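PDB 4IKG: lipid transferase CIDEC from Mus musculus, which promotes lipid droplet fusion and triacylglycerol transfer in white adipose tissue, favouring large unilocular droplets, with its CIDE-N domain, the part in this chain, involved in homodimerization. Local coordinates for residues Val47-Gly52 and Met69-Leu74. Numbering follows the deposited sequence.
Sequences VLEEDG and MFMVLL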
ATOM      1  N   VAL A  47       0.219   0.769  -4.847  1.00 44.24           N
ATOM      2  CA  VAL A  47      -0.526   1.503  -5.859  1.00 41.99           C
ATOM      3  C   VAL A  47      -1.615   2.368  -5.227  1.00 37.40           C
ATOM      4  O   VAL A  47      -1.992   2.152  -4.079  1.00 36.61           O
ATOM      5  CB  VAL A  47      -1.116   0.529  -6.909  1.00 46.09           C
ATOM      6  CG1 VAL A  47      -2.626   0.369  -6.739  1.00 45.37           C
ATOM      7  CG2 VAL A  47      -0.765   0.987  -8.313  1.00 46.39           C
ATOM      8  N   LEU A  48      -2.100   3.365  -5.962  1.00 39.19           N
ATOM      9  CA  LEU A  48      -3.226   4.162  -5.485  1.00 35.45           C
ATOM     10  C   LEU A  48      -4.549   3.444  -5.769  1.00 37.48           C
ATOM     11  O   LEU A  48      -4.772   2.959  -6.880  1.00 40.27           O
ATOM     12  CB  LEU A  48      -3.217   5.558  -6.114  1.00 31.91           C
ATOM     13  CG  LEU A  48      -2.099   6.509  -5.682  1.00 29.31           C
ATOM     14  CD1 LEU A  48      -2.362   7.920  -6.193  1.00 25.81           C
ATOM     15  CD2 LEU A  48      -1.940   6.510  -4.170  1.00 27.83           C
ATOM     16  N   GLU A  49      -5.417   3.371  -4.761  1.00 54.35           N
ATOM     17  CA  GLU A  49      -6.716   2.704  -4.890  1.00 56.47           C
ATOM     18  C   GLU A  49      -7.639   3.473  -5.827  1.00 55.08           C
ATOM     19  O   GLU A  49      -8.579   2.913  -6.392  1.00 57.61           O
ATOM     20  CB  GLU A  49      -7.377   2.539  -3.512  1.00 55.48           C
ATOM     21  CG  GLU A  49      -8.745   3.221  -3.349  1.00 52.32           C
ATOM     22  CD  GLU A  49      -9.908   2.349  -3.808  1.00 56.19           C
ATOM     23  OE1 GLU A  49      -9.860   1.121  -3.591  1.00 60.64           O
ATOM     24  OE2 GLU A  49     -10.867   2.894  -4.396  1.00 54.81           O
ATOM     25  N   GLU A  50      -7.360   4.759  -5.993  1.00 65.57           N
ATOM     26  CA  GLU A  50      -8.226   5.623  -6.781  1.00 64.02           C
ATOM     27  C   GLU A  50      -8.152   5.325  -8.275  1.00 66.62           C
ATOM     28  O   GLU A  50      -9.184   5.257  -8.948  1.00 67.83           O
ATOM     29  CB  GLU A  50      -7.905   7.095  -6.521  1.00 59.57           C
ATOM     30  CG  GLU A  50      -8.782   8.054  -7.306  1.00 56.93           C
ATOM     31  CD  GLU A  50      -8.446   9.502  -7.020  1.00 50.90           C
ATOM     32  OE1 GLU A  50      -8.865  10.378  -7.805  1.00 48.74           O
ATOM     33  OE2 GLU A  50      -7.764   9.766  -6.008  1.00 48.50           O
ATOM     34  N   ASP A  51      -6.939   5.142  -8.791  1.00 50.95           N
ATOM     35  CA  ASP A  51      -6.754   4.947 -10.227  1.00 53.32           C
ATOM     36  C   ASP A  51      -5.593   4.022 -10.597  1.00 56.76           C
ATOM     37  O   ASP A  51      -5.245   3.903 -11.772  1.00 58.74           O
ATOM     38  CB  ASP A  51      -6.585   6.301 -10.922  1.00 50.18           C
ATOM     39  CG  ASP A  51      -5.653   7.228 -10.165  1.00 46.68           C
ATOM     40  OD1 ASP A  51      -4.678   6.732  -9.562  1.00 47.52           O
ATOM     41  OD2 ASP A  51      -5.901   8.452 -10.169  1.00 43.34           O
ATOM     42  N   GLY A  52      -4.999   3.374  -9.600  1.00 55.31           N
ATOM     43  CA  GLY A  52      -3.889   2.469  -9.850  1.00 58.98           C
ATOM     44  C   GLY A  52      -2.587   3.178 -10.174  1.00 57.65           C
ATOM     45  O   GLY A  52      -1.746   2.638 -10.893  1.00 60.88           O
ATOM     46  N   MET A  69      -5.927   6.446   0.302  1.00 40.29           N
ATOM     47  CA  MET A  69      -6.196   5.014   0.351  1.00 43.78           C
ATOM     48  C   MET A  69      -5.282   4.270  -0.615  1.00 49.58           C
ATOM     49  O   MET A  69      -5.329   4.493  -1.828  1.00 50.29           O
ATOM     50  CB  MET A  69      -7.661   4.725   0.017  1.00 43.04           C
ATOM     51  CG  MET A  69      -8.043   3.255   0.110  1.00 47.80           C
ATOM     52  SD  MET A  69      -7.908   2.589   1.781  1.00 47.01           S
ATOM     53  CE  MET A  69      -9.129   3.589   2.633  1.00 41.60           C
ATOM     54  N   PHE A  70      -4.445   3.390  -0.077  1.00 36.26           N
ATOM     55  CA  PHE A  70      -3.529   2.619  -0.906  1.00 39.98           C
ATOM     56  C   PHE A  70      -4.118   1.279  -1.322  1.00 44.63           C
ATOM     57  O   PHE A  70      -5.228   0.918  -0.928  1.00 45.07           O
ATOM     58  CB  PHE A  70      -2.201   2.394  -0.185  1.00 40.90           C
ATOM     59  CG  PHE A  70      -1.428   3.653   0.065  1.00 37.20           C
ATOM     60  CD1 PHE A  70      -0.609   4.187  -0.916  1.00 37.22           C
ATOM     61  CD2 PHE A  70      -1.519   4.306   1.282  1.00 34.02           C
ATOM     62  CE1 PHE A  70       0.104   5.348  -0.686  1.00 34.27           C
ATOM     63  CE2 PHE A  70      -0.808   5.468   1.516  1.00 31.08           C
ATOM     64  CZ  PHE A  70       0.003   5.989   0.531  1.00 31.29           C
ATOM     65  N   MET A  71      -3.355   0.552  -2.129  1.00 49.22           N
ATOM     66  CA  MET A  71      -3.748  -0.762  -2.608  1.00 54.29           C
ATOM     67  C   MET A  71      -2.495  -1.545  -2.973  1.00 58.43           C
ATOM     68  O   MET A  71      -1.740  -1.150  -3.867  1.00 58.42           O
ATOM     69  CB  MET A  71      -4.678  -0.638  -3.813  1.00 54.68           C
ATOM     70  CG  MET A  71      -5.198  -1.968  -4.327  1.00 60.07           C
ATOM     71  SD  MET A  71      -6.869  -1.829  -4.987  1.00 59.90           S
ATOM     72  CE  MET A  71      -6.791  -3.013  -6.330  1.00 66.06           C
ATOM     73  N   VAL A  72      -2.224  -2.635  -2.277  1.00 57.24           N
ATOM     74  CA  VAL A  72      -1.001  -3.361  -2.548  1.00 61.51           C
ATOM     75  C   VAL A  72      -1.212  -4.285  -3.686  1.00 66.23           C
ATOM     76  O   VAL A  72      -2.245  -4.927  -3.792  1.00 68.14           O
ATOM     77  CB  VAL A  72      -0.537  -4.251  -1.410  1.00 64.61           C
ATOM     78  CG1 VAL A  72       0.135  -3.457  -0.337  1.00 61.17           C
ATOM     79  CG2 VAL A  72      -1.682  -5.080  -0.878  1.00 66.51           C
ATOM     80  N   LEU A  73      -0.209  -4.370  -4.526  1.00 69.92           N
ATOM     81  CA  LEU A  73      -0.229  -5.376  -5.555  1.00 75.22           C
ATOM     82  C   LEU A  73       0.805  -6.431  -5.260  1.00 80.62           C
ATOM     83  O   LEU A  73       1.984  -6.177  -5.072  1.00 80.80           O
ATOM     84  CB  LEU A  73       0.033  -4.769  -6.914  1.00 74.38           C
ATOM     85  CG  LEU A  73      -1.176  -4.443  -7.745  1.00 72.83           C
ATOM     86  CD1 LEU A  73      -2.508  -4.501  -7.031  1.00 71.21           C
ATOM     87  CD2 LEU A  73      -0.923  -3.073  -8.291  1.00 68.10           C
ATOM     88  N   LEU A  74       0.321  -7.637  -5.237  1.00 88.89           N
ATOM     89  CA  LEU A  74       1.134  -8.755  -4.856  1.00 94.59           C
ATOM     90  C   LEU A  74       1.699  -9.403  -6.084  1.00 99.54           C
ATOM     91  O   LEU A  74       1.002 -10.131  -6.766  1.00102.83           O
ATOM     92  CB  LEU A  74       0.276  -9.773  -4.086  1.00 97.61           C
ATOM     93  CG  LEU A  74      -1.178 -10.100  -4.489  1.00 98.03           C
ATOM     94  CD1 LEU A  74      -2.122 -10.285  -3.314  1.00 96.93           C
ATOM     95  CD2 LEU A  74      -1.837  -9.256  -5.569  1.00 94.56           C
TER
HETATM   96  O   HOH W   1      -6.346   6.432  -3.695  1.00 44.75           O
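Val47 and Met71 form an antiparallel hydrogen-bonded pair. Val47 N donates to Met71 O at 2.9 Å. The return bond, Met71 N to Val47 O, is weak, bent to 130° at the hydrogen. The two side chains lie side by side and point the same way, with Val47 CG1 3.7 Å from Met71 CB. On the same valine, CB also meets Leu73 CD2 at 3.9 Å. Val47, Met71 and Leu73 are all buried, and this apolar end is the closely packed part. Phe70, also buried, forms a non-hydrogen-bonded pair with Leu48; its backbone bonds instead to Arg9 and Ser11. Its ring presents an edge to Val47 O, while Leu48 CD2 comes up obliquely to CE1.

The other end is partly exposed and wetter. Glu49 N donates to Met69 O at 3.1 Å, a straighter bond of 161°. A water also donates to Met69 O and weakly accepts from Glu50 N. With chi1 at -177°, Met69 CG sits beside its carbonyl carbon and meets Glu49 CG at 3.5 Å, the side chains crossing obliquely. Beyond Glu49 the chain turns away, and Gly52 N bonds back to Leu48 O.

Strand 69-73 lies between strands 7-11 and 45-48 in the ubiquitin-like sheet of the CIDE-N domain. Backbone bonds serve both ends; the side-chain setting changes. Glu49 OE1 forms a salt bridge with Arg15, which would favour an ionised carboxylate beside the apolar pairing.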